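Local coordinates for protein short chain dehydrogenase (Salmonella typhi, PDB 3G1T) that probably works as an NAD(P)-dependent oxidoreductase of the short-chain dehydrogenase family, on a substrate not yet established, at residues L71-R82 / V125-A136. Numbering follows the deposited sequence.
Sequences LDLLTCTAEECR and VNVNATFMLTQA
The guanidinium of R82 and the side-chain amide of Q135 lie with their planes only 11° apart, but the side chains cross obliquely and Q135 OE1 meets neither a face nor the edge of the guanidinium; R82 NH2 and Q135 OE1 are 3.7 Å from one another, too far for direct bonding. Water joins them instead. Two molecules lie in plane at the guanidinium edge: one accepts from NH2 and donates to Q135 OE1 (2.7 Å), the other accepts from NH1 and donates to the backbone O of A136. A bend at chi2 of R82 lays its CD against A136 CB, while the head reaches A136 CA obliquely. Q135 NE2 turns to M111 O and Q114 O of the second subunit, so this amide serves both the water bridge and the dimer interface.

Deeper in, the evidence is of sulfur and methyl packing. C81 SG rests against the backbone of the facing helix, 3.6 Å from L133 N, while M132, bent at its last torsion (chi3 -65°), brings SD to 3.6 Å from A78 N and directs CE at C76 O. Next along, A129 CB presses on L73, a tight 3.1 Å from L73 O, and also meets L73 CB; V125 divides its branches, CG1 going to L73 and CG2 to L74.

The loop before helix 78-91 is shaped by an Asx turn, D72 OD2 accepting from L74 N, and then by a capping box: E80 N donates to T77 OG1 and T77 N to E80 OE1. The short axes of 78-82 and 125-136 approach to 8.6 Å at -41°. Such side-by-side packing of the helices after strands 67-70 and 97-99, on one face of a parallel sheet running from 67-70 through 40-45, 16-19 and 97-99 to 147-152 and beyond, is characteristic of the Rossmann fold of short-chain dehydrogenases.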
loop_
_atom_site.group_PDB
_atom_site.type_symbol
_atom_site.label_atom_id
_atom_site.label_comp_id
_atom_site.label_asym_id
_atom_site.label_seq_id
_atom_site.Cartn_x
_atom_site.Cartn_y
_atom_site.Cartn_z
ATOM N N LEU A 71 -17.215 15.739 1.446
ATOM C CA LEU A 71 -16.968 14.404 0.816
ATOM C C LEU A 71 -16.482 13.486 1.909
ATOM O O LEU A 71 -15.535 13.833 2.637
ATOM C CB LEU A 71 -15.950 14.444 -0.320
ATOM C CG LEU A 71 -15.679 13.183 -1.187
ATOM C CD1 LEU A 71 -16.741 12.862 -2.241
ATOM C CD2 LEU A 71 -14.319 13.262 -1.815
ATOM N N ASP A 72 -17.133 12.327 2.030
ATOM C CA ASP A 72 -16.729 11.331 3.029
ATOM C C ASP A 72 -15.924 10.269 2.309
ATOM O O ASP A 72 -16.472 9.495 1.543
ATOM C CB ASP A 72 -17.956 10.703 3.675
ATOM C CG ASP A 72 -17.645 9.894 4.938
ATOM O OD1 ASP A 72 -18.593 9.721 5.741
ATOM O OD2 ASP A 72 -16.511 9.411 5.165
ATOM N N LEU A 73 -14.623 10.269 2.536
ATOM C CA LEU A 73 -13.685 9.435 1.769
ATOM C C LEU A 73 -13.916 7.964 2.076
ATOM O O LEU A 73 -13.679 7.077 1.204
ATOM C CB LEU A 73 -12.245 9.816 2.090
ATOM C CG LEU A 73 -11.692 11.152 1.507
ATOM C CD1 LEU A 73 -10.225 11.260 1.800
ATOM C CD2 LEU A 73 -11.947 11.394 0.024
ATOM N N LEU A 74 -14.410 7.710 3.285
ATOM C CA LEU A 74 -14.730 6.307 3.690
ATOM C C LEU A 74 -15.771 5.669 2.827
ATOM O O LEU A 74 -15.714 4.466 2.569
ATOM C CB LEU A 74 -15.122 6.209 5.168
ATOM C CG LEU A 74 -15.291 4.819 5.783
ATOM C CD1 LEU A 74 -14.034 3.952 5.595
ATOM C CD2 LEU A 74 -15.753 4.905 7.328
ATOM N N THR A 75 -16.752 6.467 2.389
ATOM C CA THR A 75 -17.929 5.914 1.713
ATOM C C THR A 75 -18.062 6.397 0.266
ATOM O O THR A 75 -18.914 5.907 -0.466
ATOM C CB THR A 75 -19.254 6.248 2.453
ATOM O OG1 THR A 75 -19.499 7.644 2.373
ATOM C CG2 THR A 75 -19.261 5.792 3.927
ATOM N N CYS A 76 -17.214 7.328 -0.156
ATOM C CA CYS A 76 -17.419 7.932 -1.481
ATOM C C CYS A 76 -17.163 6.966 -2.647
ATOM O O CYS A 76 -16.340 6.039 -2.557
ATOM C CB CYS A 76 -16.628 9.238 -1.681
ATOM S SG CYS A 76 -14.836 8.988 -1.879
ATOM N N THR A 77 -17.922 7.204 -3.723
ATOM C CA THR A 77 -17.821 6.471 -4.982
ATOM C C THR A 77 -17.007 7.249 -5.991
ATOM O O THR A 77 -16.843 8.455 -5.862
ATOM C CB THR A 77 -19.254 6.194 -5.576
ATOM O OG1 THR A 77 -19.862 7.432 -6.010
ATOM C CG2 THR A 77 -20.190 5.489 -4.485
ATOM N N ALA A 78 -16.481 6.560 -6.992
ATOM C CA ALA A 78 -15.868 7.225 -8.158
ATOM C C ALA A 78 -16.764 8.377 -8.713
ATOM O O ALA A 78 -16.288 9.487 -8.951
ATOM C CB ALA A 78 -15.572 6.182 -9.244
ATOM N N GLU A 79 -18.052 8.112 -8.903
ATOM C CA GLU A 79 -19.025 9.126 -9.411
ATOM C C GLU A 79 -19.153 10.338 -8.472
ATOM O O GLU A 79 -19.237 11.481 -8.928
ATOM C CB GLU A 79 -20.388 8.457 -9.616
ATOM C CG GLU A 79 -21.477 9.325 -10.252
ATOM C CD GLU A 79 -21.059 9.963 -11.586
ATOM O OE1 GLU A 79 -20.282 9.343 -12.361
ATOM O OE2 GLU A 79 -21.529 11.096 -11.865
ATOM N N GLU A 80 -19.172 10.104 -7.171
ATOM C CA GLU A 80 -19.116 11.258 -6.206
ATOM C C GLU A 80 -17.837 12.123 -6.313
ATOM O O GLU A 80 -17.891 13.366 -6.202
ATOM C CB GLU A 80 -19.305 10.771 -4.747
ATOM C CG GLU A 80 -20.814 10.546 -4.397
ATOM C CD GLU A 80 -21.059 9.827 -3.060
ATOM O OE1 GLU A 80 -20.194 9.066 -2.596
ATOM O OE2 GLU A 80 -22.166 10.006 -2.493
ATOM N N CYS A 81 -16.702 11.461 -6.516
ATOM C CA CYS A 81 -15.421 12.184 -6.777
ATOM C C CYS A 81 -15.528 12.977 -8.090
ATOM O O CYS A 81 -15.096 14.134 -8.132
ATOM C CB CYS A 81 -14.231 11.215 -6.824
ATOM S SG CYS A 81 -13.923 10.505 -5.214
ATOM N N ARG A 82 -16.100 12.361 -9.142
ATOM C CA ARG A 82 -16.307 13.050 -10.429
ATOM C C ARG A 82 -17.263 14.291 -10.262
ATOM O O ARG A 82 -17.048 15.320 -10.928
ATOM C CB ARG A 82 -16.852 12.118 -11.544
ATOM C CG ARG A 82 -15.930 11.004 -12.131
ATOM C CD ARG A 82 -14.536 11.430 -12.743
ATOM N NE ARG A 82 -13.772 10.264 -13.202
ATOM C CZ ARG A 82 -12.646 10.303 -13.924
ATOM N NH1 ARG A 82 -12.105 11.463 -14.302
ATOM N NH2 ARG A 82 -12.064 9.163 -14.293
ATOM N N VAL A 125 -9.808 4.867 2.958
ATOM C CA VAL A 125 -9.658 6.330 3.024
ATOM C C VAL A 125 -8.280 6.700 2.434
ATOM O O VAL A 125 -8.187 7.624 1.588
ATOM C CB VAL A 125 -9.777 6.872 4.501
ATOM C CG1 VAL A 125 -9.343 8.383 4.646
ATOM C CG2 VAL A 125 -11.214 6.669 4.975
ATOM N N ASN A 126 -7.230 6.049 2.950
ATOM C CA ASN A 126 -5.879 6.562 2.757
ATOM C C ASN A 126 -5.396 6.199 1.358
ATOM O O ASN A 126 -4.594 6.945 0.750
ATOM C CB ASN A 126 -4.875 6.017 3.803
ATOM C CG ASN A 126 -5.203 6.509 5.229
ATOM O OD1 ASN A 126 -6.236 7.205 5.388
ATOM N ND2 ASN A 126 -4.378 6.153 6.241
ATOM N N VAL A 127 -5.893 5.086 0.830
ATOM C CA VAL A 127 -5.430 4.701 -0.493
ATOM C C VAL A 127 -6.514 4.796 -1.587
ATOM O O VAL A 127 -6.356 5.525 -2.603
ATOM C CB VAL A 127 -4.832 3.272 -0.519
ATOM C CG1 VAL A 127 -4.188 2.954 -1.908
ATOM C CG2 VAL A 127 -3.760 3.125 0.528
ATOM N N ASN A 128 -7.596 4.071 -1.436
ATOM C CA ASN A 128 -8.499 3.983 -2.618
ATOM C C ASN A 128 -9.302 5.238 -2.902
ATOM O O ASN A 128 -9.510 5.615 -4.065
ATOM C CB ASN A 128 -9.471 2.804 -2.488
ATOM C CG ASN A 128 -8.758 1.473 -2.276
ATOM O OD1 ASN A 128 -7.658 1.286 -2.721
ATOM N ND2 ASN A 128 -9.390 0.562 -1.500
ATOM N N ALA A 129 -9.827 5.883 -1.861
ATOM C CA ALA A 129 -10.554 7.113 -2.087
ATOM C C ALA A 129 -9.634 8.283 -2.433
ATOM O O ALA A 129 -9.994 9.165 -3.175
ATOM C CB ALA A 129 -11.326 7.446 -0.837
ATOM N N THR A 130 -8.417 8.290 -1.887
ATOM C CA THR A 130 -7.479 9.330 -2.184
ATOM C C THR A 130 -7.080 9.161 -3.675
ATOM O O THR A 130 -6.988 10.129 -4.405
ATOM C CB THR A 130 -6.270 9.227 -1.207
ATOM O OG1 THR A 130 -6.723 9.515 0.129
ATOM C CG2 THR A 130 -5.191 10.185 -1.583
ATOM N N PHE A 131 -6.903 7.920 -4.119
ATOM C CA PHE A 131 -6.732 7.658 -5.558
ATOM C C PHE A 131 -7.905 8.119 -6.416
ATOM O O PHE A 131 -7.721 8.816 -7.399
ATOM C CB PHE A 131 -6.466 6.122 -5.825
ATOM C CG PHE A 131 -6.891 5.666 -7.218
ATOM C CD1 PHE A 131 -6.201 6.132 -8.334
ATOM C CD2 PHE A 131 -7.996 4.804 -7.382
ATOM C CE1 PHE A 131 -6.593 5.729 -9.622
ATOM C CE2 PHE A 131 -8.410 4.348 -8.721
ATOM C CZ PHE A 131 -7.656 4.874 -9.838
ATOM N N MET A 132 -9.112 7.711 -6.062
ATOM C CA MET A 132 -10.304 8.074 -6.837
ATOM C C MET A 132 -10.471 9.596 -6.995
ATOM O O MET A 132 -10.772 10.097 -8.108
ATOM C CB MET A 132 -11.531 7.488 -6.198
ATOM C CG MET A 132 -11.741 5.944 -6.570
ATOM S SD MET A 132 -13.319 5.155 -6.094
ATOM C CE MET A 132 -13.187 5.245 -4.305
ATOM N N LEU A 133 -10.373 10.309 -5.858
ATOM C CA LEU A 133 -10.364 11.794 -5.868
ATOM C C LEU A 133 -9.253 12.384 -6.742
ATOM O O LEU A 133 -9.518 13.245 -7.609
ATOM C CB LEU A 133 -10.238 12.341 -4.431
ATOM C CG LEU A 133 -10.357 13.877 -4.321
ATOM C CD1 LEU A 133 -11.696 14.404 -5.010
ATOM C CD2 LEU A 133 -10.256 14.177 -2.773
ATOM N N THR A 134 -8.034 11.864 -6.600
ATOM C CA THR A 134 -6.925 12.293 -7.465
ATOM C C THR A 134 -7.237 12.128 -8.958
ATOM O O THR A 134 -7.068 13.067 -9.730
ATOM C CB THR A 134 -5.606 11.537 -7.164
ATOM O OG1 THR A 134 -5.227 11.747 -5.788
ATOM C CG2 THR A 134 -4.416 12.089 -8.125
ATOM N N GLN A 135 -7.727 10.954 -9.315
ATOM C CA GLN A 135 -7.971 10.669 -10.737
ATOM C C GLN A 135 -8.968 11.638 -11.305
ATOM O O GLN A 135 -8.839 12.086 -12.483
ATOM C CB GLN A 135 -8.400 9.245 -10.884
ATOM C CG GLN A 135 -8.990 8.900 -12.255
ATOM C CD GLN A 135 -9.378 7.446 -12.314
ATOM O OE1 GLN A 135 -10.424 7.040 -11.801
ATOM N NE2 GLN A 135 -8.512 6.637 -12.944
ATOM N N ALA A 136 -10.006 11.956 -10.517
ATOM C CA ALA A 136 -11.053 12.863 -11.005
ATOM C C ALA A 136 -10.591 14.311 -11.232
ATOM O O ALA A 136 -11.272 15.032 -11.993
ATOM C CB ALA A 136 -12.182 12.874 -10.036
HETATM O O HOH W 1 -13.333 14.252 -13.307
HETATM O O HOH W 2 -12.006 6.201 -13.825
#